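Local coordinates for protein short chain dehydrogenase (Salmonella typhi, PDB 3G1T) that probably catalyses NAD(P)-dependent oxidation or reduction, as a short-chain dehydrogenase with a Rossmann fold, at residues E29-Y34 with V41-R46; R53-I58 with P66-L71; N128-L133 with E175-V180; A136-L141 with R188-N193; A162-Y167 with S207-E212. All coordinates share one frame; numbering follows the deposited sequence.

From the N terminus, contact 1 closes the short turn between helix 25-36 and strand 40-45, and contact 2 repeats the step one unit later, between helix 48-62 and strand 67-70. The two are in series, and their neighbouring strands are hydrogen-bonded to each other in the parallel sheet. The remaining three close much longer loops of about forty residues or more. Contact 3 pairs helices 116-142 and 165-185, contact 4 ties helix 116-142 to strand 190-196, and contact 5 brings the entry to helix 165-185 against the end of helix 203-208. Each of these three crosses the other two, interlocking the second half of the fold; none nests.

Contact 1 of 5, residues E29-Y34 with V41-R46; sequences EAALTY and VILLGR
Ala31 and Val41 are the nearest CA pair, 6.3 Å apart, between helix 29-34 and strand 41-45, two segments that run almost antiparallel at 168°. The methyl of Ala31 points at the strand and meets two side chains there. Its CB lies 3.8 Å from CG1 of Val41 and 3.6 Å from CD2 of Leu43. The two strand residues arrive differently: Val41 faces the helix directly, whereas Leu43 leaves the backbone to one side, and its end, the CD2 methyl, comes nearer the helix. The branches of Val41 divide the work. With CG1 anti to the backbone N (chi1 171°), CG2 falls beside that N and turns to the helix backbone, 3.6 Å from the carbonyl O of Ala31. The same CG2 packs at 3.8 Å on CB of Tyr34. Beyond CB the tyrosine turns away from the strand; CB of Ala30 lies 4.1 Å above one face of its ring, toward the rim, and its OH is hydrogen-bonded to the carbonyl O of Tyr227. Leu43 also touches Leu51 of helix 48-62. This is the return half of a beta-alpha-beta unit in a Rossmann fold. No hydrogen bond crosses between the segments, which implies that helix and strand are held here by close fitting of buried apolar groups, with the tyrosine's polar end satisfied elsewhere.

Contact 2 of 5, residues R53-I58 with P66-L71; sequences RVAQHI and PQWFTL
Pro66 meets Ala55 and Ile58 in the second beta-alpha-beta unit of the fold, where helix 48-62 turns back into strand 67-70. The proline stands just ahead of the strand, and its ring has the largest share of the contact. CG of Pro66 presses on CG2 of Ile58 at 3.4 Å, tighter than usual for two carbons, and the two side chains cross obliquely. What directs this branch is the torsion of Ile58: CG2 is anti to the backbone N while CG1 lies beside it (chi1 -73°). On the next ring atom, CD of Pro66 sits 3.3 Å from the carbonyl O of Ala55, a turn earlier in the helix. CB of Ala55 faces the strand as well, 3.9 Å from the carbonyl O of Pro66. Farther along, in one of the two modelled conformers of Trp68, the same methyl approaches the indole at a slant, 4.0 Å from CD1 of Trp68; this contact is less certain for resting on that conformer. Ala55 and Trp68 both rest on Leu43 of the adjacent strand, and Ile58 continues the packing to Leu32 and Ala35 of helix 25-36. A helix packed against its own sheet and joined to the next parallel strand by a short turn is the right-handed beta-alpha-beta crossover from which Rossmann folds are built, here at the sheet edge formed by strand 67-70.

Contact 3 of 5, residues N128-L133 with E175-V180; sequences NATFML and EGMMQV
Met177 packs on Phe131 and comes loosely near Thr130 in a sparse, buried helix-helix contact, made where helix 116-142 runs beside helix 165-185 on one side of the sheet. The two backbones are well separated, with the CA atoms of Phe131 and Met177 8.1 Å apart, and a single long side chain bridges them. Met177 extends through its first two torsions and then bends at the sulfur (chi3 61°). Its SD comes 3.8 Å from CB of Phe131 and 4.0 Å from CA of the same residue. The bend carries CE toward Thr130, whose CG2 is 4.4 Å away. Thr130 meets it with its methyl branch; its OG1 is hydrogen-bonded to the carbonyl O of Val125 in its own helix. Phe131 gives the methionine its root and not its ring. The ring leads away and stacks on Trp119 of the second subunit, while Met177 itself packs on Thr169 of that subunit. Both helices therefore face the partner chain, consistent with the four-helix dimer interface common among short-chain dehydrogenases. Chemically, the thioether provides a slender apolar link between the helices, with no hydrogen bond across them.

Contact 4 of 5, residues A136-L141 with R188-N193; sequences ALLPLL and RSLRVN
Leu190 lodges against Leu138 and Leu141, joining the end of helix 116-142 to the start of strand 190-196 in the parallel sheet of the Rossmann fold. Its attachment bond points to the helix; chi1 of -177° sets CG anti to the backbone N, and chi2 of 49° then splits the two methyls between the leucines. CD2 of Leu190 meets CD2 of Leu138 at 3.8 Å, the two side chains crossing at about a right angle. CD1 of Leu190 lies 4.1 Å from CD2 of Leu141 and 4.2 Å from CB of that residue, at a more slanting angle. Both helical leucines adopt the other common choice, CG beside the backbone N and opposite the carbonyl carbon (chi1 -76° for Leu138). Their attachment bonds run to the side of the strand, and in Leu138 the branch end closes the gap. Tyr185 of helix 165-185 touches both Leu138 and Leu190, while Leu149 of the neighbouring strand supports Leu190 from the sheet, completing a buried apolar cluster. At its margin a water bridges the segments. It accepts from OG of Ser189 at 2.5 Å, an unusually short distance whose exact length is uncertain, and donates a hydrogen bond of 2.8 Å to the carbonyl O of Leu141.

Contact 5 of 5, residues A162-Y167 with S207-E212; sequences ANWGAY and SAFPTE
Trp164 reaches across to Ala208 and Phe209 with the outer rim of its indole, while the backbones stay apart, the CA atoms of Trp164 and Ala208 being 9.4 Å from each other. The route begins at CB, which leaves the main chain to one side of the partner segment. With CG anti to the carbonyl carbon (chi1 -75°), the indole swings out beside the backbone N. On its five-membered side, CD1 lies 3.3 Å from the carbonyl O of Ala162, two residues back along the chain. On the other side, CE3 comes 3.7 Å from CD2 of Tyr167, so the following turn of chain flanks the ring. Tyr167 begins the sequence YATSK, which matches the YxxxK signature of short-chain dehydrogenases; the opposing segment closes helix 203-208 in the region after strand 190-196, which in relatives commonly borders the substrate pocket. Ile108 and Val156 also pack on the indole. Farther out, CZ2 lies 3.8 Å from CZ of Phe209. The phenyl lies at the indole edge, with its CE2 in the indole plane, and the two side chains cross at about a right angle. The last atom, CH2, touches CB of Ala208 at 3.9 Å and CE2 of Phe209 at 4.1 Å. Phe209 opens a type I beta turn, its carbonyl O accepting from N of Glu212 at 3.1 Å. Arg205 makes a cation-pi contact with the Phe209 ring and a salt bridge with OE1 of Glu212.

Contact 1 of 5, residues E29-Y34 with V41-R46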
# COMPACT_ATOMS: atom_id res chain seq x y z
N GLU A 29 -8.09 17.69 17.90
CA GLU A 29 -7.49 17.47 19.24
C GLU A 29 -6.00 17.71 19.26
O GLU A 29 -5.47 18.37 20.14
CB GLU A 29 -7.75 16.06 19.78
CG GLU A 29 -7.62 15.96 21.30
CD GLU A 29 -8.70 16.77 22.06
OE1 GLU A 29 -9.80 16.96 21.50
OE2 GLU A 29 -8.47 17.18 23.19
N ALA A 30 -5.28 17.17 18.27
CA ALA A 30 -3.83 17.35 18.27
C ALA A 30 -3.48 18.83 18.01
O ALA A 30 -2.57 19.37 18.65
CB ALA A 30 -3.21 16.41 17.25
N ALA A 31 -4.21 19.49 17.13
CA ALA A 31 -3.95 20.95 16.90
C ALA A 31 -4.12 21.79 18.21
O ALA A 31 -3.25 22.58 18.63
CB ALA A 31 -4.80 21.47 15.78
N LEU A 32 -5.26 21.61 18.89
CA LEU A 32 -5.46 22.20 20.22
C LEU A 32 -4.40 21.89 21.24
O LEU A 32 -3.91 22.81 21.92
CB LEU A 32 -6.78 21.69 20.80
CG LEU A 32 -8.00 22.32 20.12
CD1 LEU A 32 -9.21 21.55 20.73
CD2 LEU A 32 -8.16 23.82 20.37
N THR A 33 -4.07 20.58 21.38
CA THR A 33 -3.11 20.09 22.35
C THR A 33 -1.70 20.61 22.01
O THR A 33 -0.97 21.11 22.88
CB THR A 33 -3.02 18.53 22.38
OG1 THR A 33 -4.30 17.94 22.55
CG2 THR A 33 -2.19 18.07 23.53
N TYR A 34 -1.32 20.50 20.75
CA TYR A 34 0.02 21.09 20.36
C TYR A 34 0.14 22.60 20.66
O TYR A 34 1.16 23.02 21.22
CB TYR A 34 0.36 20.78 18.91
CG TYR A 34 0.56 19.34 18.57
CD1 TYR A 34 0.90 18.39 19.55
CD2 TYR A 34 0.46 18.93 17.24
CE1 TYR A 34 1.09 17.03 19.21
CE2 TYR A 34 0.66 17.60 16.86
CZ TYR A 34 1.00 16.67 17.81
OH TYR A 34 1.26 15.38 17.39
N VAL A 41 0.92 26.26 15.46
CA VAL A 41 0.24 25.17 14.74
C VAL A 41 -0.26 25.77 13.44
O VAL A 41 -0.60 26.95 13.39
CB VAL A 41 -0.92 24.58 15.62
CG1 VAL A 41 -1.77 23.62 14.81
CG2 VAL A 41 -0.35 23.87 16.87
N ILE A 42 -0.20 24.98 12.38
CA ILE A 42 -0.72 25.28 11.06
C ILE A 42 -1.71 24.17 10.80
O ILE A 42 -1.41 22.95 10.89
CB ILE A 42 0.38 25.26 9.99
CG1 ILE A 42 1.48 26.29 10.32
CG2 ILE A 42 -0.18 25.76 8.67
CD1 ILE A 42 2.75 25.93 9.49
N LEU A 43 -2.93 24.58 10.42
CA LEU A 43 -4.03 23.63 10.21
C LEU A 43 -4.23 23.39 8.74
O LEU A 43 -4.20 24.34 7.98
CB LEU A 43 -5.38 24.21 10.68
CG LEU A 43 -5.36 24.87 12.05
CD1 LEU A 43 -6.74 25.42 12.44
CD2 LEU A 43 -4.92 23.91 13.07
N LEU A 44 -4.44 22.14 8.35
CA LEU A 44 -4.88 21.83 7.01
C LEU A 44 -6.12 20.95 7.02
O LEU A 44 -6.24 19.96 7.80
CB LEU A 44 -3.77 21.19 6.20
CG LEU A 44 -3.86 20.99 4.70
CD1 LEU A 44 -2.45 21.05 4.24
CD2 LEU A 44 -4.48 19.59 4.37
N GLY A 45 -7.03 21.29 6.12
CA GLY A 45 -8.28 20.54 5.98
C GLY A 45 -9.04 20.87 4.73
O GLY A 45 -8.56 21.61 3.86
N ARG A 46 -10.21 20.21 4.62
CA ARG A 46 -11.15 20.31 3.47
C ARG A 46 -11.98 21.58 3.53
O ARG A 46 -11.92 22.42 2.61
CB ARG A 46 -12.10 19.12 3.48
CG ARG A 46 -11.83 18.04 2.49
CD ARG A 46 -12.18 16.72 3.14
NE ARG A 46 -11.88 15.56 2.28
CZ ARG A 46 -10.66 15.03 2.06
NH1 ARG A 46 -9.54 15.53 2.60
NH2 ARG A 46 -10.58 13.97 1.25

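Contact 2 of 5, residues R53-I58 with P66-L71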
# COMPACT_ATOMS: atom_id res chain seq x y z
N ARG A 53 -12.97 27.68 12.54
CA ARG A 53 -13.53 27.48 13.90
C ARG A 53 -12.47 26.91 14.83
O ARG A 53 -12.37 27.30 15.98
CB ARG A 53 -14.78 26.56 13.88
CG ARG A 53 -15.21 26.00 15.24
CD ARG A 53 -16.49 25.12 15.13
NE ARG A 53 -17.66 25.92 14.76
CZ ARG A 53 -18.46 25.67 13.72
NH1 ARG A 53 -18.25 24.60 12.93
NH2 ARG A 53 -19.49 26.47 13.47
N VAL A 54 -11.67 25.99 14.31
CA VAL A 54 -10.63 25.39 15.16
C VAL A 54 -9.56 26.45 15.43
O VAL A 54 -9.04 26.64 16.59
CB VAL A 54 -10.03 24.10 14.51
CG1 VAL A 54 -8.91 23.61 15.33
CG2 VAL A 54 -11.10 22.98 14.40
N ALA A 55 -9.19 27.15 14.37
CA ALA A 55 -8.16 28.19 14.55
C ALA A 55 -8.62 29.26 15.55
O ALA A 55 -7.80 29.79 16.26
CB ALA A 55 -7.78 28.82 13.22
N GLN A 56 -9.92 29.62 15.52
CA GLN A 56 -10.48 30.63 16.44
C GLN A 56 -10.47 30.14 17.89
O GLN A 56 -10.21 30.90 18.80
CB GLN A 56 -11.91 31.02 16.01
CG GLN A 56 -11.99 31.59 14.57
CD GLN A 56 -12.39 33.07 14.46
OE1 GLN A 56 -12.88 33.51 13.41
NE2 GLN A 56 -12.13 33.85 15.53
N HIS A 57 -10.70 28.85 18.07
CA HIS A 57 -10.66 28.23 19.39
C HIS A 57 -9.23 28.36 19.92
O HIS A 57 -9.03 28.79 21.04
CB HIS A 57 -11.18 26.77 19.28
CG HIS A 57 -11.28 26.01 20.58
ND1 HIS A 57 -11.98 24.82 20.68
CD2 HIS A 57 -10.81 26.26 21.83
CE1 HIS A 57 -11.90 24.35 21.92
NE2 HIS A 57 -11.21 25.22 22.64
N ILE A 58 -8.21 28.07 19.10
CA ILE A 58 -6.81 28.16 19.54
C ILE A 58 -6.51 29.65 19.83
O ILE A 58 -5.88 29.95 20.86
CB ILE A 58 -5.83 27.55 18.47
CG1 ILE A 58 -5.92 26.02 18.43
CG2 ILE A 58 -4.32 28.03 18.65
CD1 ILE A 58 -5.32 25.37 17.12
N PRO A 66 -3.83 30.85 14.41
CA PRO A 66 -3.11 29.90 13.53
C PRO A 66 -3.45 30.12 12.12
O PRO A 66 -4.59 30.47 11.79
CB PRO A 66 -3.68 28.54 13.94
CG PRO A 66 -4.09 28.72 15.32
CD PRO A 66 -4.59 30.11 15.45
N GLN A 67 -2.48 29.88 11.25
CA GLN A 67 -2.78 29.87 9.84
C GLN A 67 -3.38 28.55 9.42
O GLN A 67 -3.10 27.51 10.02
CB GLN A 67 -1.55 30.19 9.01
CG GLN A 67 -1.36 31.72 8.89
CD GLN A 67 -0.25 32.11 7.93
OE1 GLN A 67 0.54 33.03 8.22
NE2 GLN A 67 -0.17 31.41 6.78
N TRP A 68 -4.25 28.59 8.45
CA TRP A 68 -4.86 27.38 7.93
C TRP A 68 -4.79 27.37 6.41
O TRP A 68 -4.61 28.38 5.80
CB TRP A 68 -6.30 27.18 8.45
CG TRP A 68 -7.19 28.41 8.33
CD1 TRP A 68 -7.40 29.37 9.28
CD2 TRP A 68 -7.97 28.80 7.19
NE1 TRP A 68 -8.28 30.31 8.81
CE2 TRP A 68 -8.62 30.00 7.52
CE3 TRP A 68 -8.17 28.25 5.91
CZ2 TRP A 68 -9.48 30.66 6.63
CZ3 TRP A 68 -9.01 28.90 5.02
CH2 TRP A 68 -9.65 30.11 5.38
N PHE A 69 -4.96 26.19 5.85
CA PHE A 69 -4.97 26.00 4.42
C PHE A 69 -6.05 25.05 4.11
O PHE A 69 -6.16 23.98 4.76
CB PHE A 69 -3.70 25.32 3.97
CG PHE A 69 -2.56 26.15 4.13
CD1 PHE A 69 -2.26 27.09 3.17
CD2 PHE A 69 -1.79 26.10 5.31
CE1 PHE A 69 -1.19 27.95 3.34
CE2 PHE A 69 -0.73 26.94 5.50
CZ PHE A 69 -0.41 27.88 4.50
N THR A 70 -6.79 25.35 3.06
CA THR A 70 -7.76 24.36 2.60
C THR A 70 -7.03 23.54 1.52
O THR A 70 -6.37 24.10 0.65
CB THR A 70 -9.01 25.01 2.12
OG1 THR A 70 -8.61 26.06 1.25
CG2 THR A 70 -9.80 25.62 3.32
N LEU A 71 -7.07 22.21 1.64
CA LEU A 71 -6.51 21.29 0.60
C LEU A 71 -7.38 20.06 0.60
O LEU A 71 -7.62 19.46 1.66
CB LEU A 71 -5.05 20.90 0.86
CG LEU A 71 -4.26 20.07 -0.19
CD1 LEU A 71 -3.77 20.85 -1.41
CD2 LEU A 71 -3.13 19.34 0.47

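Contact 3 of 5, residues N128-L133 with E175-V180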
# COMPACT_ATOMS: atom_id res chain seq x y z
N ASN A 128 -1.47 8.36 -2.06
CA ASN A 128 -0.78 9.22 -3.07
C ASN A 128 -0.75 10.69 -2.73
O ASN A 128 0.26 11.38 -2.97
CB ASN A 128 -1.39 9.05 -4.46
CG ASN A 128 -1.40 7.60 -4.93
OD1 ASN A 128 -0.56 6.83 -4.56
ND2 ASN A 128 -2.44 7.22 -5.71
N ALA A 129 -1.85 11.24 -2.22
CA ALA A 129 -1.84 12.63 -1.84
C ALA A 129 -1.06 12.88 -0.56
O ALA A 129 -0.46 13.91 -0.38
CB ALA A 129 -3.27 13.08 -1.64
N THR A 130 -1.05 11.91 0.36
CA THR A 130 -0.31 12.05 1.58
C THR A 130 1.19 12.03 1.19
O THR A 130 1.97 12.81 1.71
CB THR A 130 -0.71 10.90 2.56
OG1 THR A 130 -2.09 11.08 2.94
CG2 THR A 130 0.15 10.91 3.77
N PHE A 131 1.57 11.17 0.25
CA PHE A 131 2.92 11.23 -0.33
C PHE A 131 3.26 12.57 -0.98
O PHE A 131 4.28 13.16 -0.70
CB PHE A 131 3.15 10.07 -1.38
CG PHE A 131 4.20 10.40 -2.43
CD1 PHE A 131 5.53 10.52 -2.05
CD2 PHE A 131 3.82 10.61 -3.77
CE1 PHE A 131 6.51 10.84 -3.02
CE2 PHE A 131 4.83 10.92 -4.80
CZ PHE A 131 6.20 11.04 -4.35
N MET A 132 2.41 13.03 -1.88
CA MET A 132 2.65 14.30 -2.59
C MET A 132 2.85 15.49 -1.64
O MET A 132 3.78 16.31 -1.83
CB MET A 132 1.52 14.58 -3.54
CG MET A 132 1.64 13.77 -4.91
SD MET A 132 0.50 14.20 -6.27
CE MET A 132 -1.07 13.72 -5.52
N LEU A 133 1.92 15.62 -0.68
CA LEU A 133 2.06 16.63 0.41
C LEU A 133 3.35 16.48 1.20
O LEU A 133 4.10 17.47 1.38
CB LEU A 133 0.85 16.56 1.36
CG LEU A 133 0.83 17.66 2.45
CD1 LEU A 133 0.95 19.11 1.80
CD2 LEU A 133 -0.51 17.41 3.25
N GLU A 175 2.58 2.22 6.23
CA GLU A 175 3.79 1.65 6.96
C GLU A 175 5.03 1.54 6.05
O GLU A 175 6.11 1.94 6.42
CB GLU A 175 3.46 0.27 7.61
CG GLU A 175 2.25 0.47 8.65
CD GLU A 175 2.69 0.98 10.03
OE1 GLU A 175 3.89 1.38 10.15
OE2 GLU A 175 1.85 0.95 11.00
N GLY A 176 4.85 0.98 4.87
CA GLY A 176 5.93 0.92 3.89
C GLY A 176 6.55 2.28 3.55
O GLY A 176 7.81 2.47 3.56
N MET A 177 5.69 3.24 3.26
CA MET A 177 6.18 4.56 2.82
C MET A 177 6.86 5.24 4.00
O MET A 177 7.93 5.87 3.85
CB MET A 177 5.02 5.33 2.22
CG MET A 177 5.10 6.85 2.22
SD MET A 177 3.59 7.72 1.56
CE MET A 177 2.28 7.23 2.64
N MET A 178 6.31 5.09 5.22
CA MET A 178 6.97 5.58 6.42
C MET A 178 8.36 4.92 6.60
O MET A 178 9.36 5.65 6.82
CB MET A 178 6.16 5.29 7.68
CG MET A 178 6.95 5.57 9.07
SD MET A 178 8.01 4.37 9.77
CE MET A 178 6.62 3.15 10.25
N GLN A 179 8.48 3.60 6.39
CA GLN A 179 9.81 2.88 6.53
C GLN A 179 10.81 3.33 5.50
O GLN A 179 11.96 3.52 5.91
CB GLN A 179 9.66 1.36 6.40
CG GLN A 179 8.87 0.81 7.60
CD GLN A 179 8.82 -0.70 7.60
OE1 GLN A 179 9.64 -1.37 6.96
NE2 GLN A 179 7.85 -1.25 8.33
N VAL A 180 10.38 3.60 4.27
CA VAL A 180 11.32 4.15 3.20
C VAL A 180 11.87 5.50 3.67
O VAL A 180 13.10 5.74 3.64
CB VAL A 180 10.66 4.24 1.84
CG1 VAL A 180 11.60 4.94 0.76
CG2 VAL A 180 10.38 2.80 1.37

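Contact 4 of 5, residues A136-L141 with R188-N193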
# COMPACT_ATOMS: atom_id res chain seq x y z
N ALA A 136 6.44 17.65 -0.83
CA ALA A 136 6.53 19.11 -0.96
C ALA A 136 7.04 19.84 0.29
O ALA A 136 7.51 20.98 0.15
CB ALA A 136 5.18 19.65 -1.30
N LEU A 137 6.83 19.22 1.48
CA LEU A 137 7.23 19.71 2.80
C LEU A 137 8.57 19.19 3.32
O LEU A 137 9.05 19.67 4.35
CB LEU A 137 6.13 19.35 3.83
CG LEU A 137 4.76 19.91 3.36
CD1 LEU A 137 3.72 19.38 4.35
CD2 LEU A 137 4.81 21.43 3.48
N LEU A 138 9.23 18.28 2.59
CA LEU A 138 10.54 17.76 3.11
C LEU A 138 11.62 18.85 3.26
O LEU A 138 12.34 18.88 4.27
CB LEU A 138 11.08 16.65 2.22
CG LEU A 138 10.35 15.30 2.43
CD1 LEU A 138 10.77 14.31 1.31
CD2 LEU A 138 10.48 14.72 3.79
N PRO A 139 11.73 19.81 2.28
CA PRO A 139 12.75 20.85 2.52
C PRO A 139 12.54 21.67 3.82
O PRO A 139 13.49 21.87 4.58
CB PRO A 139 12.65 21.75 1.29
CG PRO A 139 12.22 20.79 0.19
CD PRO A 139 11.08 20.01 0.98
N LEU A 140 11.28 22.00 4.14
CA LEU A 140 10.98 22.76 5.33
C LEU A 140 11.21 21.94 6.56
O LEU A 140 11.71 22.46 7.55
CB LEU A 140 9.52 23.20 5.33
CG LEU A 140 9.27 24.52 4.57
CD1 LEU A 140 7.80 24.69 4.16
CD2 LEU A 140 9.68 25.79 5.39
N LEU A 141 10.96 20.64 6.46
CA LEU A 141 11.20 19.76 7.58
C LEU A 141 12.66 19.62 7.89
O LEU A 141 13.04 19.51 9.08
CB LEU A 141 10.57 18.39 7.35
CG LEU A 141 9.10 18.23 7.66
CD1 LEU A 141 8.44 16.98 6.97
CD2 LEU A 141 8.91 18.18 9.22
N ARG A 188 20.09 11.70 9.72
CA ARG A 188 19.89 13.13 9.59
C ARG A 188 18.87 13.61 10.65
O ARG A 188 18.53 12.87 11.58
CB ARG A 188 19.41 13.50 8.16
CG ARG A 188 20.58 13.50 7.08
CD ARG A 188 20.11 14.00 5.72
NE ARG A 188 19.48 12.93 4.94
CZ ARG A 188 18.99 13.12 3.72
NH1 ARG A 188 19.10 14.33 3.17
NH2 ARG A 188 18.38 12.13 3.04
N SER A 189 18.46 14.86 10.50
CA SER A 189 17.79 15.58 11.60
C SER A 189 16.28 15.28 11.64
O SER A 189 15.60 15.63 12.62
CB SER A 189 17.96 17.08 11.43
OG SER A 189 17.38 17.53 10.21
N LEU A 190 15.82 14.52 10.65
CA LEU A 190 14.36 14.18 10.49
C LEU A 190 14.07 12.77 10.90
O LEU A 190 14.60 11.83 10.30
CB LEU A 190 13.94 14.33 9.02
CG LEU A 190 12.46 14.10 8.64
CD1 LEU A 190 11.29 14.87 9.50
CD2 LEU A 190 12.34 14.35 7.07
N ARG A 191 13.16 12.60 11.90
CA ARG A 191 12.68 11.30 12.24
C ARG A 191 11.25 11.08 11.73
O ARG A 191 10.49 12.07 11.48
CB ARG A 191 12.73 11.08 13.73
CG ARG A 191 11.82 12.03 14.52
CD ARG A 191 12.14 11.91 16.01
NE ARG A 191 11.29 12.77 16.90
CZ ARG A 191 11.45 14.08 17.07
NH1 ARG A 191 10.63 14.77 17.92
NH2 ARG A 191 12.41 14.73 16.43
N VAL A 192 10.95 9.81 11.46
CA VAL A 192 9.64 9.53 10.70
C VAL A 192 9.02 8.33 11.33
O VAL A 192 9.67 7.29 11.39
CB VAL A 192 9.93 9.18 9.19
CG1 VAL A 192 8.63 9.08 8.38
CG2 VAL A 192 10.95 10.19 8.59
N ASN A 193 7.73 8.38 11.69
CA ASN A 193 7.17 7.24 12.44
C ASN A 193 5.69 7.18 12.20
O ASN A 193 5.17 8.10 11.60
CB ASN A 193 7.34 7.47 13.93
CG ASN A 193 8.79 7.38 14.35
OD1 ASN A 193 9.34 6.27 14.44
ND2 ASN A 193 9.42 8.54 14.63
O HOH W 1 15.00 18.31 10.63

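Contact 5 of 5, residues A162-Y167 with S207-E212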
# COMPACT_ATOMS: atom_id res chain seq x y z
N ALA A 162 -10.51 -9.43 7.36
CA ALA A 162 -11.73 -9.45 6.58
C ALA A 162 -12.45 -8.13 6.69
O ALA A 162 -12.62 -7.58 7.82
CB ALA A 162 -12.73 -10.60 7.08
N ASN A 163 -12.95 -7.70 5.52
CA ASN A 163 -13.80 -6.54 5.32
C ASN A 163 -13.09 -5.22 5.41
O ASN A 163 -13.74 -4.24 5.25
CB ASN A 163 -15.03 -6.56 6.29
CG ASN A 163 -15.90 -7.73 6.01
OD1 ASN A 163 -16.25 -7.97 4.87
ND2 ASN A 163 -16.25 -8.53 7.08
N TRP A 164 -11.76 -5.19 5.64
CA TRP A 164 -11.08 -3.92 5.75
C TRP A 164 -10.50 -3.38 4.42
O TRP A 164 -10.01 -2.24 4.36
CB TRP A 164 -10.08 -3.91 6.89
CG TRP A 164 -10.80 -3.79 8.21
CD1 TRP A 164 -11.21 -4.80 8.96
CD2 TRP A 164 -11.13 -2.58 8.92
NE1 TRP A 164 -11.88 -4.31 10.12
CE2 TRP A 164 -11.84 -2.95 10.09
CE3 TRP A 164 -10.91 -1.22 8.66
CZ2 TRP A 164 -12.26 -1.99 11.07
CZ3 TRP A 164 -11.33 -0.25 9.61
CH2 TRP A 164 -12.00 -0.66 10.80
N GLY A 165 -10.61 -4.20 3.37
CA GLY A 165 -10.47 -3.76 1.94
C GLY A 165 -9.44 -2.66 1.64
O GLY A 165 -8.23 -2.80 2.08
N ALA A 166 -9.89 -1.56 1.00
CA ALA A 166 -8.99 -0.47 0.63
C ALA A 166 -8.31 0.16 1.84
O ALA A 166 -7.15 0.51 1.80
CB ALA A 166 -9.73 0.58 -0.23
N TYR A 167 -9.03 0.34 2.92
CA TYR A 167 -8.42 0.95 4.12
C TYR A 167 -7.16 0.19 4.60
O TYR A 167 -6.08 0.80 4.78
CB TYR A 167 -9.44 0.97 5.28
CG TYR A 167 -8.97 1.88 6.42
CD1 TYR A 167 -8.92 3.29 6.22
CD2 TYR A 167 -8.53 1.37 7.67
CE1 TYR A 167 -8.52 4.15 7.26
CE2 TYR A 167 -8.10 2.26 8.70
CZ TYR A 167 -8.14 3.61 8.48
OH TYR A 167 -7.72 4.50 9.43
N SER A 207 -18.62 4.69 12.15
CA SER A 207 -19.14 4.33 10.84
C SER A 207 -18.79 2.85 10.60
O SER A 207 -19.62 2.02 10.18
CB SER A 207 -18.52 5.23 9.80
OG SER A 207 -18.93 4.78 8.52
N ALA A 208 -17.56 2.50 10.94
CA ALA A 208 -17.12 1.13 10.82
C ALA A 208 -17.83 0.18 11.81
O ALA A 208 -18.07 -0.96 11.48
CB ALA A 208 -15.51 1.06 10.95
N PHE A 209 -18.10 0.65 13.04
CA PHE A 209 -18.68 -0.22 14.10
C PHE A 209 -19.97 0.47 14.62
O PHE A 209 -20.02 0.92 15.80
CB PHE A 209 -17.74 -0.34 15.28
CG PHE A 209 -16.46 -1.03 14.95
CD1 PHE A 209 -16.36 -2.43 15.09
CD2 PHE A 209 -15.33 -0.30 14.58
CE1 PHE A 209 -15.18 -3.09 14.80
CE2 PHE A 209 -14.18 -0.96 14.27
CZ PHE A 209 -14.08 -2.34 14.38
N PRO A 210 -21.03 0.42 13.81
CA PRO A 210 -22.31 1.11 14.24
C PRO A 210 -22.99 0.60 15.54
O PRO A 210 -23.70 1.38 16.24
CB PRO A 210 -23.20 1.00 13.00
CG PRO A 210 -22.53 -0.20 12.14
CD PRO A 210 -21.11 -0.09 12.42
N THR A 211 -22.72 -0.66 15.89
CA THR A 211 -23.29 -1.22 17.13
C THR A 211 -22.54 -0.80 18.38
O THR A 211 -23.12 -0.78 19.47
CB THR A 211 -23.44 -2.78 17.08
OG1 THR A 211 -22.16 -3.38 16.85
CG2 THR A 211 -24.39 -3.22 15.91
N GLU A 212 -21.25 -0.48 18.25
CA GLU A 212 -20.38 -0.30 19.41
C GLU A 212 -20.81 0.95 20.24
O GLU A 212 -21.28 1.96 19.71
CB GLU A 212 -18.94 -0.11 18.94
CG GLU A 212 -17.99 0.44 19.87
CD GLU A 212 -16.59 0.47 19.18
OE1 GLU A 212 -16.30 1.42 18.40
OE2 GLU A 212 -15.85 -0.53 19.41